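Local coordinates for protein aromatic amino acid aminotransferase I (Candida albicans WO-1, PDB 6HNU) that probably transfers the amino group of aromatic L-amino acids to 2-oxoglutarate with pyridoxal 5'-phosphate as cofactor, giving aromatic oxo-acids and L-glutamate, at residues B[108-119]-B[131-139]; B[183-191]-B[217-225]. All coordinates share one frame; numbering follows the deposited sequence.

In the fold
Both contacts involve the eight-stranded mixed sheet of this pyridoxal-phosphate-dependent aminotransferase, at its two edges. Interaction 1 comes first along the chain and is closed before interaction 2 opens; it packs the start of helix 112-126 and the turn before it on strand 133-138, one outermost strand of the sheet. Interaction 2 joins the hairpin of strands 179-186 and 189-190, the latter being the other outermost strand, to the loop between strand 209-212 and helix 226-239. Their centres lie about 30 Å apart, on opposite sides of the chain's centre, and their nearest atoms about 16 Å apart. Interaction 1 is structural packing, whereas loop 217-225 also carries N218, which binds the cofactor.

Interaction 1: B[108-119]-B[131-139]; sequences TFGLPEFLQFIK and ENWDVIVSV. Unlike the reference sequence in segment 108-119: L111 (reference Ser).
K119 holds CG anti to its backbone N (chi1 -172°) and runs extended beyond it, a course that carries the chain over one face of the W133 indole and on to D134. The tryptophan presents that face with CG between its backbone N and carbonyl carbon (chi1 72°). K119 CE stands 3.8 Å from the centroid of the six-membered ring in a CH-pi contact, and NZ makes a cation-pi contact over the same face. K119 NZ then forms a salt bridge to D134 OD1 at 3.0 Å, from above the carboxylate plane, while a water links it to W133 O. A long lysine suits this place because its methylenes pack on the ring and its amine reaches past.

L115 CD2 packs 3.8 Å from V137 CG1, and F114 meets that methyl with its ring edge. V135 CG2 touches K119 CB and I118 CG2. V137 N donates to F109 O at 3.0 Å, pinning the turn to the strand; G110 follows with a positive phi (135°) suited to glycine, its bare CA 3.7 Å from V137 CG2. Apolar packing and one backbone hydrogen bond thus fix helix 112-126 to an edge strand, and carboxylate and aromatic face together probably steady the ammonium.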
# COMPACT_ATOMS: atom_id res chain seq x y z
N THR B 108 -9.26 6.10 6.89
CA THR B 108 -8.27 6.02 5.78
C THR B 108 -7.63 7.41 5.55
O THR B 108 -6.62 7.48 4.87
CB THR B 108 -8.93 5.42 4.52
OG1 THR B 108 -9.01 4.00 4.69
CG2 THR B 108 -8.16 5.69 3.26
N PHE B 109 -8.21 8.50 6.07
CA PHE B 109 -7.62 9.86 5.96
C PHE B 109 -6.27 9.87 6.69
O PHE B 109 -5.35 10.55 6.23
CB PHE B 109 -8.52 10.93 6.57
CG PHE B 109 -9.71 11.30 5.73
CD1 PHE B 109 -10.86 10.52 5.75
CD2 PHE B 109 -9.72 12.46 5.00
CE1 PHE B 109 -11.97 10.88 5.02
CE2 PHE B 109 -10.84 12.83 4.27
CZ PHE B 109 -11.95 12.01 4.25
N GLY B 110 -6.17 9.15 7.81
CA GLY B 110 -4.95 8.98 8.61
C GLY B 110 -5.23 9.13 10.09
O GLY B 110 -6.37 9.54 10.45
N LEU B 111 -4.27 8.78 10.95
CA LEU B 111 -4.48 8.91 12.41
C LEU B 111 -4.34 10.38 12.83
O LEU B 111 -3.45 11.05 12.34
CB LEU B 111 -3.47 8.02 13.12
CG LEU B 111 -3.70 6.52 12.91
CD1 LEU B 111 -2.41 5.74 13.13
CD2 LEU B 111 -4.84 6.01 13.79
N PRO B 112 -5.20 10.91 13.75
CA PRO B 112 -5.28 12.35 14.00
C PRO B 112 -3.99 13.04 14.47
O PRO B 112 -3.69 14.15 13.99
CB PRO B 112 -6.37 12.53 15.10
CG PRO B 112 -6.98 11.16 15.32
CD PRO B 112 -6.19 10.15 14.52
N GLU B 113 -3.25 12.39 15.37
CA GLU B 113 -2.00 12.94 15.95
C GLU B 113 -0.96 13.11 14.83
O GLU B 113 -0.24 14.14 14.80
CB GLU B 113 -1.44 12.00 17.04
CG GLU B 113 -2.33 11.93 18.28
CD GLU B 113 -3.54 11.01 18.25
OE1 GLU B 113 -3.81 10.31 17.22
OE2 GLU B 113 -4.20 10.96 19.28
N PHE B 114 -0.89 12.15 13.91
CA PHE B 114 0.10 12.22 12.80
C PHE B 114 -0.31 13.32 11.82
O PHE B 114 0.53 14.17 11.47
CB PHE B 114 0.22 10.86 12.13
CG PHE B 114 1.14 10.90 10.94
CD1 PHE B 114 2.51 11.06 11.12
CD2 PHE B 114 0.63 10.90 9.67
CE1 PHE B 114 3.36 11.15 10.03
CE2 PHE B 114 1.47 10.98 8.57
CZ PHE B 114 2.83 11.09 8.76
N LEU B 115 -1.58 13.30 11.38
CA LEU B 115 -2.13 14.32 10.44
C LEU B 115 -1.92 15.72 11.02
O LEU B 115 -1.49 16.61 10.26
CB LEU B 115 -3.63 14.09 10.21
CG LEU B 115 -4.02 12.91 9.31
CD1 LEU B 115 -5.54 12.81 9.15
CD2 LEU B 115 -3.36 13.04 7.94
N GLN B 116 -2.14 15.92 12.33
CA GLN B 116 -1.96 17.26 12.94
C GLN B 116 -0.51 17.74 12.75
O GLN B 116 -0.30 18.90 12.35
CB GLN B 116 -2.31 17.25 14.42
CG GLN B 116 -2.09 18.61 15.08
CD GLN B 116 -2.41 18.58 16.55
OE1 GLN B 116 -1.78 17.85 17.32
NE2 GLN B 116 -3.41 19.35 16.96
N PHE B 117 0.46 16.90 13.07
CA PHE B 117 1.88 17.28 12.96
C PHE B 117 2.20 17.60 11.50
O PHE B 117 2.81 18.63 11.21
CB PHE B 117 2.82 16.20 13.48
CG PHE B 117 4.25 16.68 13.50
CD1 PHE B 117 5.01 16.65 12.34
CD2 PHE B 117 4.82 17.12 14.67
CE1 PHE B 117 6.33 17.06 12.36
CE2 PHE B 117 6.13 17.56 14.69
CZ PHE B 117 6.88 17.52 13.54
N ILE B 118 1.79 16.72 10.60
CA ILE B 118 2.21 16.83 9.18
C ILE B 118 1.45 18.01 8.54
O ILE B 118 2.03 18.71 7.70
CB ILE B 118 2.05 15.43 8.53
CG1 ILE B 118 3.27 15.04 7.71
CG2 ILE B 118 0.76 15.29 7.76
CD1 ILE B 118 4.56 15.10 8.48
N LYS B 119 0.24 18.32 8.99
CA LYS B 119 -0.49 19.51 8.50
C LYS B 119 0.20 20.78 9.00
O LYS B 119 0.35 21.73 8.21
CB LYS B 119 -1.97 19.43 8.87
CG LYS B 119 -2.79 20.51 8.22
CD LYS B 119 -4.31 20.33 8.32
CE LYS B 119 -5.07 21.37 7.53
NZ LYS B 119 -6.53 21.10 7.50
N GLU B 131 -8.37 28.26 1.41
CA GLU B 131 -8.91 27.95 2.74
C GLU B 131 -9.10 26.43 2.87
O GLU B 131 -8.71 25.89 3.94
CB GLU B 131 -10.22 28.74 2.90
CG GLU B 131 -10.91 28.55 4.24
CD GLU B 131 -10.09 29.01 5.42
OE1 GLU B 131 -9.26 29.96 5.25
OE2 GLU B 131 -10.26 28.42 6.51
N ASN B 132 -9.66 25.78 1.85
CA ASN B 132 -10.23 24.40 1.93
C ASN B 132 -9.18 23.39 1.44
O ASN B 132 -9.46 22.59 0.53
CB ASN B 132 -11.55 24.27 1.17
CG ASN B 132 -11.54 24.80 -0.25
OD1 ASN B 132 -10.88 25.80 -0.57
ND2 ASN B 132 -12.32 24.15 -1.11
N TRP B 133 -8.01 23.40 2.07
CA TRP B 133 -6.89 22.48 1.77
C TRP B 133 -6.81 21.45 2.89
O TRP B 133 -7.34 21.69 4.04
CB TRP B 133 -5.56 23.21 1.58
CG TRP B 133 -4.96 23.75 2.84
CD1 TRP B 133 -5.32 24.93 3.44
CD2 TRP B 133 -3.95 23.17 3.68
NE1 TRP B 133 -4.57 25.13 4.57
CE2 TRP B 133 -3.75 24.05 4.77
CE3 TRP B 133 -3.18 22.00 3.64
CZ2 TRP B 133 -2.80 23.82 5.78
CZ3 TRP B 133 -2.26 21.75 4.64
CH2 TRP B 133 -2.06 22.66 5.68
N ASP B 134 -6.21 20.32 2.59
CA ASP B 134 -6.04 19.26 3.60
C ASP B 134 -4.83 18.41 3.24
O ASP B 134 -4.20 18.64 2.20
CB ASP B 134 -7.31 18.43 3.75
CG ASP B 134 -7.53 17.94 5.18
OD1 ASP B 134 -6.81 18.41 6.12
OD2 ASP B 134 -8.40 17.11 5.35
N VAL B 135 -4.53 17.52 4.17
CA VAL B 135 -3.53 16.43 3.99
C VAL B 135 -4.22 15.11 4.33
O VAL B 135 -5.02 15.05 5.28
CB VAL B 135 -2.31 16.70 4.87
CG1 VAL B 135 -1.64 17.99 4.46
CG2 VAL B 135 -2.66 16.74 6.33
N ILE B 136 -3.89 14.09 3.56
CA ILE B 136 -4.24 12.67 3.84
C ILE B 136 -2.94 11.87 3.78
O ILE B 136 -1.96 12.31 3.17
CB ILE B 136 -5.30 12.17 2.83
CG1 ILE B 136 -4.83 12.24 1.38
CG2 ILE B 136 -6.61 12.94 3.06
CD1 ILE B 136 -5.72 11.52 0.37
N VAL B 137 -2.93 10.74 4.44
CA VAL B 137 -1.76 9.84 4.44
C VAL B 137 -1.70 9.09 3.10
O VAL B 137 -2.73 8.89 2.40
CB VAL B 137 -1.79 8.91 5.66
CG1 VAL B 137 -1.68 9.73 6.92
CG2 VAL B 137 -3.00 7.99 5.67
N SER B 138 -0.47 8.73 2.75
CA SER B 138 -0.14 7.78 1.67
C SER B 138 0.83 6.75 2.23
O SER B 138 1.35 6.96 3.35
CB SER B 138 0.48 8.50 0.51
OG SER B 138 1.82 8.83 0.81
N VAL B 139 1.09 5.69 1.47
CA VAL B 139 2.17 4.74 1.84
C VAL B 139 3.42 5.04 1.01
O VAL B 139 4.26 4.12 0.77
CB VAL B 139 1.68 3.28 1.74
CG1 VAL B 139 0.52 3.06 2.70
CG2 VAL B 139 1.24 2.89 0.35
O HOH W 1 -5.40 8.46 2.68
O HOH W 2 -7.35 23.61 6.22

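Interaction 2: B[183-191]-B[217-225]; sequences VTMDEFGII and QNPTGSSLS
A beta hairpin at one edge of the large aminotransferase sheet, turning through a type I turn from D186 to G189, rests here on the loop that holds the cofactor-binding N218. No direct hydrogen bond joins the two segments; side-chain packing and a water bridge do. The thioether chain of M185, flexible and apolar, bends at chi3 (88°) to set its methyl against two partners: M185 CE lies 3.6 Å from Q217 CD and 3.6 Å from T220 CG2, the latter pair meeting tip to tip.

Those partners are held by their own loop. Q217 OE1 accepts from both T220 N and T220 OG1, the first bond lying nearly along the C=O axis, and Q217 NE2 is bonded outside to Y164 and E162. T220 OG1 in turn accepts from S222 N in an ST turn, so one threonine hydroxyl serves as donor and acceptor. N218, next to the braced glutamine, donates from ND2 to the cofactor's O3.

At the turn, the small S222 lets the backbones come close, with S222 CB 3.3 Å from E187 O. G189 suits the spot because its backbone angles (phi 109°, psi -158°) are ones glycine adopts readily, and its CA lies 3.5 Å from S222 OG. L224 CD2 lies 3.7 Å from I190 N and also meets I190 CB, and I232 of helix 226-239 touches both side chains. Within the hairpin, D186 OD1 accepts from F188 N in an Asx turn, met from above the carboxylate plane, and forms a salt bridge with R228. One water donates to F188 O at 2.9 Å and accepts from S225 N at 2.9 Å.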
# COMPACT_ATOMS: atom_id res chain seq x y z
N VAL B 183 7.44 17.10 -22.17
CA VAL B 183 7.57 18.57 -22.13
C VAL B 183 9.07 18.89 -22.19
O VAL B 183 9.83 18.32 -21.40
CB VAL B 183 6.91 19.13 -20.85
CG1 VAL B 183 7.12 20.62 -20.70
CG2 VAL B 183 5.42 18.78 -20.81
N THR B 184 9.47 19.79 -23.09
CA THR B 184 10.89 20.03 -23.42
C THR B 184 11.56 20.74 -22.23
O THR B 184 10.91 21.63 -21.60
CB THR B 184 11.03 20.79 -24.74
OG1 THR B 184 10.42 19.95 -25.73
CG2 THR B 184 12.49 21.09 -25.02
N MET B 185 12.76 20.26 -21.92
CA MET B 185 13.60 20.76 -20.81
C MET B 185 14.88 21.38 -21.36
O MET B 185 15.32 21.01 -22.47
CB MET B 185 13.99 19.65 -19.85
CG MET B 185 12.79 19.00 -19.20
SD MET B 185 13.26 17.48 -18.41
CE MET B 185 13.75 18.05 -16.78
N ASP B 186 15.48 22.26 -20.57
CA ASP B 186 16.91 22.59 -20.72
C ASP B 186 17.58 22.11 -19.42
O ASP B 186 16.97 21.31 -18.70
CB ASP B 186 17.09 24.06 -21.09
CG ASP B 186 16.65 25.05 -20.01
OD1 ASP B 186 16.30 24.61 -18.88
OD2 ASP B 186 16.60 26.26 -20.33
N GLU B 187 18.81 22.51 -19.17
CA GLU B 187 19.55 22.01 -17.99
C GLU B 187 18.90 22.56 -16.71
O GLU B 187 19.25 22.06 -15.67
CB GLU B 187 21.03 22.37 -18.07
CG GLU B 187 21.30 23.86 -17.99
CD GLU B 187 21.56 24.54 -19.31
OE1 GLU B 187 20.75 24.35 -20.28
OE2 GLU B 187 22.57 25.30 -19.36
N PHE B 188 17.98 23.50 -16.79
CA PHE B 188 17.32 24.07 -15.57
C PHE B 188 15.89 23.55 -15.42
O PHE B 188 15.20 24.09 -14.55
CB PHE B 188 17.37 25.60 -15.59
CG PHE B 188 18.76 26.15 -15.78
CD1 PHE B 188 19.73 25.95 -14.81
CD2 PHE B 188 19.11 26.79 -16.95
CE1 PHE B 188 21.01 26.47 -14.97
CE2 PHE B 188 20.40 27.29 -17.12
CZ PHE B 188 21.34 27.11 -16.14
N GLY B 189 15.46 22.62 -16.30
CA GLY B 189 14.16 21.95 -16.27
C GLY B 189 13.22 22.38 -17.37
O GLY B 189 13.67 22.90 -18.40
N ILE B 190 11.93 22.18 -17.14
CA ILE B 190 10.84 22.52 -18.10
C ILE B 190 11.09 23.96 -18.59
O ILE B 190 11.25 24.88 -17.75
CB ILE B 190 9.48 22.42 -17.40
CG1 ILE B 190 9.10 20.98 -17.09
CG2 ILE B 190 8.40 23.15 -18.17
CD1 ILE B 190 7.87 20.87 -16.20
N ILE B 191 10.95 24.16 -19.90
CA ILE B 191 11.03 25.52 -20.52
C ILE B 191 9.62 26.05 -20.63
O ILE B 191 8.83 25.57 -21.45
CB ILE B 191 11.74 25.45 -21.90
CG1 ILE B 191 13.15 24.85 -21.81
CG2 ILE B 191 11.73 26.87 -22.49
CD1 ILE B 191 13.78 24.54 -23.16
N GLN B 217 15.08 17.25 -9.63
CA GLN B 217 14.40 16.51 -10.72
C GLN B 217 15.20 15.24 -11.04
O GLN B 217 16.41 15.31 -11.10
CB GLN B 217 14.29 17.39 -11.95
CG GLN B 217 13.22 17.00 -12.97
CD GLN B 217 13.60 15.90 -13.94
OE1 GLN B 217 14.78 15.65 -14.21
NE2 GLN B 217 12.58 15.22 -14.45
N ASN B 218 14.50 14.10 -11.17
CA ASN B 218 15.12 12.79 -11.52
C ASN B 218 14.82 12.56 -13.00
O ASN B 218 13.64 12.37 -13.33
CB ASN B 218 14.55 11.71 -10.62
CG ASN B 218 15.08 10.32 -10.87
OD1 ASN B 218 16.01 10.13 -11.65
ND2 ASN B 218 14.56 9.34 -10.15
N PRO B 219 15.80 12.47 -13.93
CA PRO B 219 17.24 12.36 -13.67
C PRO B 219 18.16 13.59 -13.80
O PRO B 219 19.34 13.44 -13.57
CB PRO B 219 17.63 11.45 -14.87
CG PRO B 219 16.85 12.02 -15.99
CD PRO B 219 15.52 12.32 -15.37
N THR B 220 17.63 14.75 -14.17
CA THR B 220 18.42 15.92 -14.64
C THR B 220 19.15 16.59 -13.48
O THR B 220 20.23 17.16 -13.72
CB THR B 220 17.58 16.91 -15.44
OG1 THR B 220 16.62 17.48 -14.53
CG2 THR B 220 16.91 16.28 -16.64
N GLY B 221 18.67 16.44 -12.24
CA GLY B 221 19.27 17.13 -11.09
C GLY B 221 18.95 18.61 -11.16
O GLY B 221 19.45 19.38 -10.32
N SER B 222 18.07 19.00 -12.08
CA SER B 222 17.60 20.39 -12.24
C SER B 222 16.57 20.75 -11.13
O SER B 222 15.92 19.88 -10.55
CB SER B 222 17.05 20.59 -13.65
OG SER B 222 15.77 20.00 -13.78
N SER B 223 16.39 22.01 -10.81
CA SER B 223 15.26 22.43 -9.94
C SER B 223 14.61 23.63 -10.58
O SER B 223 15.35 24.57 -10.96
CB SER B 223 15.71 22.75 -8.51
OG SER B 223 16.46 21.72 -7.93
N LEU B 224 13.30 23.63 -10.76
CA LEU B 224 12.65 24.82 -11.36
C LEU B 224 12.81 26.01 -10.43
O LEU B 224 12.52 25.90 -9.21
CB LEU B 224 11.18 24.54 -11.62
CG LEU B 224 10.93 23.56 -12.76
CD1 LEU B 224 9.45 23.21 -12.81
CD2 LEU B 224 11.38 24.16 -14.08
N SER B 225 13.30 27.12 -10.99
CA SER B 225 13.41 28.43 -10.29
C SER B 225 12.02 28.91 -9.87
O SER B 225 10.98 28.50 -10.47
CB SER B 225 14.06 29.44 -11.22
OG SER B 225 13.14 29.80 -12.25
O HOH W 3 20.55 19.66 -15.58
O HOH W 4 14.84 26.74 -13.44